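Local coordinates for hypothetical protein (Lactobacillus plantarum, PDB 2IAY) that is of unknown function but belongs to the DUF1831 family (PF08866) and probably has a role in amino-acid metabolism, at residues D13-Y17 with R99-A103; T18-K24 with D109-T113. One frame throughout, in Å; residues are numbered along the deposited sequence. Where two conformers were deposited one is given.

Interaction 1 of 2, residues D13-Y17 with R99-A103; sequences DTKTY and RYILA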
loop_
_atom_site.group_PDB
_atom_site.type_symbol
_atom_site.label_atom_id
_atom_site.label_comp_id
_atom_site.label_asym_id
_atom_site.label_seq_id
_atom_site.Cartn_x
_atom_site.Cartn_y
_atom_site.Cartn_z
ATOM N N ASP A 13 7.577 -8.872 -5.241
ATOM C CA ASP A 13 6.583 -9.708 -4.609
ATOM C C ASP A 13 6.160 -10.858 -5.522
ATOM O O ASP A 13 6.214 -10.746 -6.745
ATOM C CB ASP A 13 5.394 -8.803 -4.216
ATOM C CG ASP A 13 4.545 -9.353 -3.070
ATOM O OD1 ASP A 13 4.597 -10.575 -2.745
ATOM O OD2 ASP A 13 3.725 -8.552 -2.508
ATOM N N THR A 14 5.681 -11.932 -4.917
ATOM C CA THR A 14 5.049 -13.020 -5.660
ATOM C C THR A 14 3.518 -12.881 -5.723
ATOM O O THR A 14 2.853 -13.519 -6.523
ATOM C CB THR A 14 5.428 -14.374 -5.073
ATOM O OG1 THR A 14 4.854 -14.489 -3.775
ATOM C CG2 THR A 14 6.967 -14.526 -5.062
ATOM N N LYS A 15 2.942 -12.005 -4.911
ATOM C CA LYS A 15 1.501 -11.776 -4.881
ATOM C C LYS A 15 1.171 -10.505 -5.644
ATOM O O LYS A 15 1.937 -9.576 -5.612
ATOM C CB LYS A 15 1.029 -11.536 -3.414
ATOM C CG LYS A 15 1.212 -12.735 -2.578
ATOM C CD LYS A 15 0.604 -12.582 -1.232
ATOM C CE LYS A 15 1.135 -13.761 -0.434
ATOM N NZ LYS A 15 0.361 -14.176 0.692
ATOM N N THR A 16 -0.006 -10.473 -6.240
ATOM C CA THR A 16 -0.593 -9.285 -6.848
ATOM C C THR A 16 -1.817 -8.898 -6.011
ATOM O O THR A 16 -2.603 -9.780 -5.629
ATOM C CB THR A 16 -0.942 -9.581 -8.335
ATOM O OG1 THR A 16 0.268 -9.743 -9.076
ATOM C CG2 THR A 16 -1.690 -8.473 -8.988
ATOM N N TYR A 17 -2.005 -7.605 -5.782
ATOM C CA TYR A 17 -3.168 -7.114 -5.062
ATOM C C TYR A 17 -4.090 -6.446 -6.055
ATOM O O TYR A 17 -3.651 -5.737 -6.961
ATOM C CB TYR A 17 -2.741 -6.126 -3.950
ATOM C CG TYR A 17 -2.055 -6.828 -2.833
ATOM C CD1 TYR A 17 -0.685 -7.006 -2.845
ATOM C CD2 TYR A 17 -2.777 -7.342 -1.771
ATOM C CE1 TYR A 17 -0.050 -7.679 -1.827
ATOM C CE2 TYR A 17 -2.134 -7.995 -0.750
ATOM C CZ TYR A 17 -0.772 -8.183 -0.804
ATOM O OH TYR A 17 -0.116 -8.856 0.194
ATOM N N ARG A 99 2.554 -7.234 5.353
ATOM C CA ARG A 99 1.448 -8.189 5.248
ATOM C C ARG A 99 0.372 -7.989 6.302
ATOM O O ARG A 99 -0.815 -8.152 6.040
ATOM C CB ARG A 99 1.973 -9.614 5.287
ATOM C CG ARG A 99 2.745 -10.072 4.047
ATOM C CD ARG A 99 1.915 -10.052 2.771
ATOM N NE ARG A 99 2.633 -10.838 1.750
ATOM C CZ ARG A 99 3.084 -10.425 0.576
ATOM N NH1 ARG A 99 2.732 -9.257 0.094
ATOM N NH2 ARG A 99 3.912 -11.199 -0.113
ATOM N N TYR A 100 0.782 -7.630 7.516
ATOM C CA TYR A 100 -0.146 -7.333 8.588
ATOM C C TYR A 100 -1.051 -6.152 8.226
ATOM O O TYR A 100 -2.248 -6.202 8.426
ATOM C CB TYR A 100 0.675 -7.059 9.883
ATOM C CG TYR A 100 -0.181 -6.860 11.110
ATOM C CD1 TYR A 100 -0.722 -5.636 11.424
ATOM C CD2 TYR A 100 -0.506 -7.944 11.910
ATOM C CE1 TYR A 100 -1.560 -5.497 12.560
ATOM C CE2 TYR A 100 -1.288 -7.821 13.029
ATOM C CZ TYR A 100 -1.813 -6.613 13.335
ATOM O OH TYR A 100 -2.604 -6.519 14.439
ATOM N N ILE A 101 -0.449 -5.084 7.717
ATOM C CA ILE A 101 -1.180 -3.917 7.312
ATOM C C ILE A 101 -2.182 -4.274 6.220
ATOM O O ILE A 101 -3.371 -3.906 6.266
ATOM C CB ILE A 101 -0.206 -2.782 6.850
ATOM C CG1 ILE A 101 0.620 -2.265 8.028
ATOM C CG2 ILE A 101 -0.985 -1.644 6.178
ATOM C CD1 ILE A 101 1.893 -1.522 7.611
ATOM N N LEU A 102 -1.702 -4.955 5.183
ATOM C CA LEU A 102 -2.566 -5.292 4.058
ATOM C C LEU A 102 -3.629 -6.319 4.389
ATOM O O LEU A 102 -4.677 -6.326 3.781
ATOM C CB LEU A 102 -1.741 -5.711 2.847
ATOM C CG LEU A 102 -0.783 -4.649 2.300
ATOM C CD1 LEU A 102 -0.051 -5.147 1.056
ATOM C CD2 LEU A 102 -1.523 -3.357 2.003
ATOM N N ALA A 103 -3.389 -7.161 5.389
ATOM C CA ALA A 103 -4.388 -8.128 5.788
ATOM C C ALA A 103 -5.642 -7.416 6.258
ATOM O O ALA A 103 -6.730 -7.874 6.033
ATOM C CB ALA A 103 -3.844 -9.014 6.935
#
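Asp13 and Arg99 meet end-on in a two-pronged salt bridge: NH2 of Arg99 gives a hydrogen to Asp13 OD1 at 2.8 Å and NH1 gives one to Asp13 OD2 at 2.9 Å. The carboxylate and guanidinium planes are 17° apart, nearly coplanar, and each oxygen is met on its syn side. With CG of Asp13 anti to the backbone N (chi1 -156°), the carboxylate also reaches its own loop, where OD1 accepts from Lys15 N at 3.1 Å in an Asx turn. Lys15 N and Arg99 NH2 approach OD1 from opposite faces of the carboxylate. With an alanine at Asp13, the guanidinium is likely to lose its counter-charge and the turn its side-chain acceptor.

The packed side of the contact is built on Tyr17. Leu102 CD1 sits over one face of the ring, 4.0 Å from the Tyr17 centroid, in a CH-pi contact shifted toward the CZ rim, while NH1 of Arg99 comes in near the ring plane and makes a weak hydrogen bond to Tyr17 OH. The outer side is looser. There the extended chain of the exposed Lys15 passes over one face of the guanidinium, its CD 3.8 Å from Arg99 CZ, and the like-charged Lys15 NZ and Arg99 NE stay 4.2 Å apart.

Phe86 touches both partners of the salt bridge. Deeper in, Tyr17 and Leu102 share Leu111 of strand 111-113 and Met72 of strand 70-76, so the loop leading into strand 17-19, and Tyr17 at its start, meet helix 92-107 where both sheets contribute side chains.

Interaction 2 of 2, residues T18-K24 with D109-T113; sequences TLSPTVK and DILTT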
loop_
_atom_site.group_PDB
_atom_site.type_symbol
_atom_site.label_atom_id
_atom_site.label_comp_id
_atom_site.label_asym_id
_atom_site.label_seq_id
_atom_site.Cartn_x
_atom_site.Cartn_y
_atom_site.Cartn_z
ATOM N N THR A 18 -5.389 -6.683 -5.876
ATOM C CA THR A 18 -6.432 -6.112 -6.700
ATOM C C THR A 18 -7.327 -5.224 -5.879
ATOM O O THR A 18 -7.736 -5.563 -4.781
ATOM C CB THR A 18 -7.261 -7.260 -7.280
ATOM O OG1 THR A 18 -6.410 -8.070 -8.092
ATOM C CG2 THR A 18 -8.424 -6.771 -8.158
ATOM N N LEU A 19 -7.681 -4.074 -6.421
ATOM C CA LEU A 19 -8.616 -3.170 -5.760
ATOM C C LEU A 19 -10.010 -3.784 -5.817
ATOM O O LEU A 19 -10.455 -4.184 -6.855
ATOM C CB LEU A 19 -8.581 -1.810 -6.449
ATOM C CG LEU A 19 -9.443 -0.697 -5.822
ATOM C CD1 LEU A 19 -8.927 -0.284 -4.446
ATOM C CD2 LEU A 19 -9.549 0.497 -6.737
ATOM N N SER A 20 -10.700 -3.813 -4.699
ATOM C CA SER A 20 -12.042 -4.332 -4.685
ATOM C C SER A 20 -12.941 -3.491 -5.562
ATOM O O SER A 20 -12.972 -2.276 -5.431
ATOM C CB SER A 20 -12.634 -4.369 -3.296
ATOM O OG SER A 20 -14.006 -4.679 -3.429
ATOM N N PRO A 21 -13.779 -4.138 -6.411
ATOM C CA PRO A 21 -14.728 -3.402 -7.227
ATOM C C PRO A 21 -15.872 -2.789 -6.406
ATOM O O PRO A 21 -16.669 -2.048 -6.958
ATOM C CB PRO A 21 -15.243 -4.450 -8.209
ATOM C CG PRO A 21 -15.112 -5.730 -7.494
ATOM C CD PRO A 21 -13.825 -5.581 -6.688
ATOM N N THR A 22 -15.927 -3.121 -5.121
ATOM C CA THR A 22 -16.947 -2.613 -4.215
ATOM C C THR A 22 -16.355 -1.768 -3.101
ATOM O O THR A 22 -17.031 -1.507 -2.105
ATOM C CB THR A 22 -17.780 -3.774 -3.626
ATOM O OG1 THR A 22 -16.928 -4.741 -2.995
ATOM C CG2 THR A 22 -18.559 -4.446 -4.724
ATOM N N VAL A 23 -15.142 -1.258 -3.295
ATOM C CA VAL A 23 -14.472 -0.438 -2.290
ATOM C C VAL A 23 -15.312 0.801 -1.946
ATOM O O VAL A 23 -15.861 1.456 -2.819
ATOM C CB VAL A 23 -13.057 -0.090 -2.740
ATOM C CG1 VAL A 23 -13.035 0.885 -3.936
ATOM C CG2 VAL A 23 -12.253 0.488 -1.600
ATOM N N LYS A 24 -15.331 1.147 -0.676
ATOM C CA LYS A 24 -16.177 2.223 -0.172
ATOM C C LYS A 24 -15.331 3.326 0.437
ATOM O O LYS A 24 -14.428 3.099 1.235
ATOM C CB LYS A 24 -17.160 1.693 0.875
ATOM C CG LYS A 24 -18.168 0.688 0.267
ATOM C CD LYS A 24 -18.859 -0.181 1.319
ATOM C CE LYS A 24 -19.143 -1.605 0.833
ATOM N NZ LYS A 24 -17.879 -2.352 0.703
ATOM N N ASP A 109 -12.559 -5.417 2.614
ATOM C CA ASP A 109 -13.049 -5.196 1.245
ATOM C C ASP A 109 -12.421 -3.993 0.568
ATOM O O ASP A 109 -13.093 -3.265 -0.153
ATOM C CB ASP A 109 -14.596 -5.150 1.179
ATOM C CG ASP A 109 -15.171 -5.109 -0.238
ATOM O OD1 ASP A 109 -14.665 -5.818 -1.115
ATOM O OD2 ASP A 109 -16.162 -4.376 -0.490
ATOM N N ILE A 110 -11.112 -3.823 0.770
ATOM C CA ILE A 110 -10.345 -2.823 0.045
ATOM C C ILE A 110 -9.502 -3.467 -1.042
ATOM O O ILE A 110 -9.513 -2.989 -2.189
ATOM C CB ILE A 110 -9.507 -1.927 0.996
ATOM C CG1 ILE A 110 -10.458 -1.129 1.949
ATOM C CG2 ILE A 110 -8.567 -1.019 0.206
ATOM C CD1 ILE A 110 -9.772 -0.482 3.126
ATOM N N LEU A 111 -8.780 -4.525 -0.680
ATOM C CA LEU A 111 -7.928 -5.281 -1.612
ATOM C C LEU A 111 -8.299 -6.755 -1.565
ATOM O O LEU A 111 -8.751 -7.242 -0.523
ATOM C CB LEU A 111 -6.445 -5.163 -1.235
ATOM C CG LEU A 111 -5.832 -3.764 -1.275
ATOM C CD1 LEU A 111 -4.362 -3.841 -0.810
ATOM C CD2 LEU A 111 -5.941 -3.150 -2.685
ATOM N N THR A 112 -8.014 -7.445 -2.654
ATOM C CA THR A 112 -7.966 -8.916 -2.678
ATOM C C THR A 112 -6.631 -9.353 -3.263
ATOM O O THR A 112 -5.886 -8.549 -3.799
ATOM C CB THR A 112 -9.107 -9.516 -3.465
ATOM O OG1 THR A 112 -9.000 -9.101 -4.829
ATOM C CG2 THR A 112 -10.441 -9.148 -2.864
ATOM N N THR A 113 -6.311 -10.624 -3.128
ATOM C CA THR A 113 -5.178 -11.191 -3.845
ATOM C C THR A 113 -5.593 -12.555 -4.393
ATOM O O THR A 113 -6.677 -13.057 -4.109
ATOM C CB THR A 113 -3.890 -11.198 -2.946
ATOM O OG1 THR A 113 -2.740 -11.612 -3.681
ATOM C CG2 THR A 113 -4.040 -12.078 -1.746
HETATM O O HOH W 1 -14.756 -1.233 1.048
#
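The carboxylate of Asp109 is held by three side chains of the 18-24 segment. Ser20 OG donates to OD1 of Asp109 at 2.7 Å from above the carboxylate plane, and Thr22 OG1 donates to Asp109 OD2 at 2.6 Å on the syn lone pair. Lys24 NZ adds a salt bridge to the same OD2 of Asp109, at 2.9 Å. Thus OD2 is gripped by a hydroxyl and an ammonium group, which would be expected to favour the ionised acid.

Next to this cluster the backbones pair. Ser20 N bonds to Ile110 O with a nearly straight N-H (175°), although the donor stands well above the carbonyl plane. Leu19 and Leu111 follow as a non-hydrogen-bonded pair, where the CA of Leu111 lies 3.2 Å from Thr18 O in a CA-H...O contact. Beyond them Thr18 and Thr112 form an antiparallel hydrogen-bonded pair, Thr18 N to Thr112 O being 2.8 Å. The leucine side chains share one face of the sheet, both touching Phe70 of strand 70-76, and the two threonines share the other.

A second shell sets the polar groups in place. A chi1 of 171° swings Ser20 OG away from its own backbone N, and there it also accepts from Thr22 N, making an ST turn within the type I turn from Ser20 to Val23. The chain of Lys24 bends at chi3 and chi4, bringing NZ back to Thr22 O at 3.1 Å, and a water accepts from Lys24 N and donates to Asp109 O. Val23 CG2 packs loosely on Ile110 CG1, and both residues touch Leu28 of helix 25-30.

Together these contacts pair the central strand 17-19 of an antiparallel three-stranded sheet with its outer strand 111-113; the type I turn following strand 17-19 supplies Ser20 and Thr22, with Lys24 just after, to bind the carboxylate of Asp109.

From the N terminus, the chain passes strand 7-8 and the 13-17 loop, which begins interaction 1, then runs directly through strand 17-19 into the 18-24 segment of interaction 2. Helix 25-30 and the four-stranded sheet follow before helix 92-107 returns to close interaction 1, and the C-terminal strand 111-113 closes interaction 2. The segments alternate, so the two long loops cross. Both contacts bring the last helix and strand back onto the N-terminal region. Their centres are 13 Å apart, and they touch where Thr16 O lies 2.7 Å from Thr113 OG1, a probable hydrogen bond, and where Lys15 CB packs against the same Thr113 OG1.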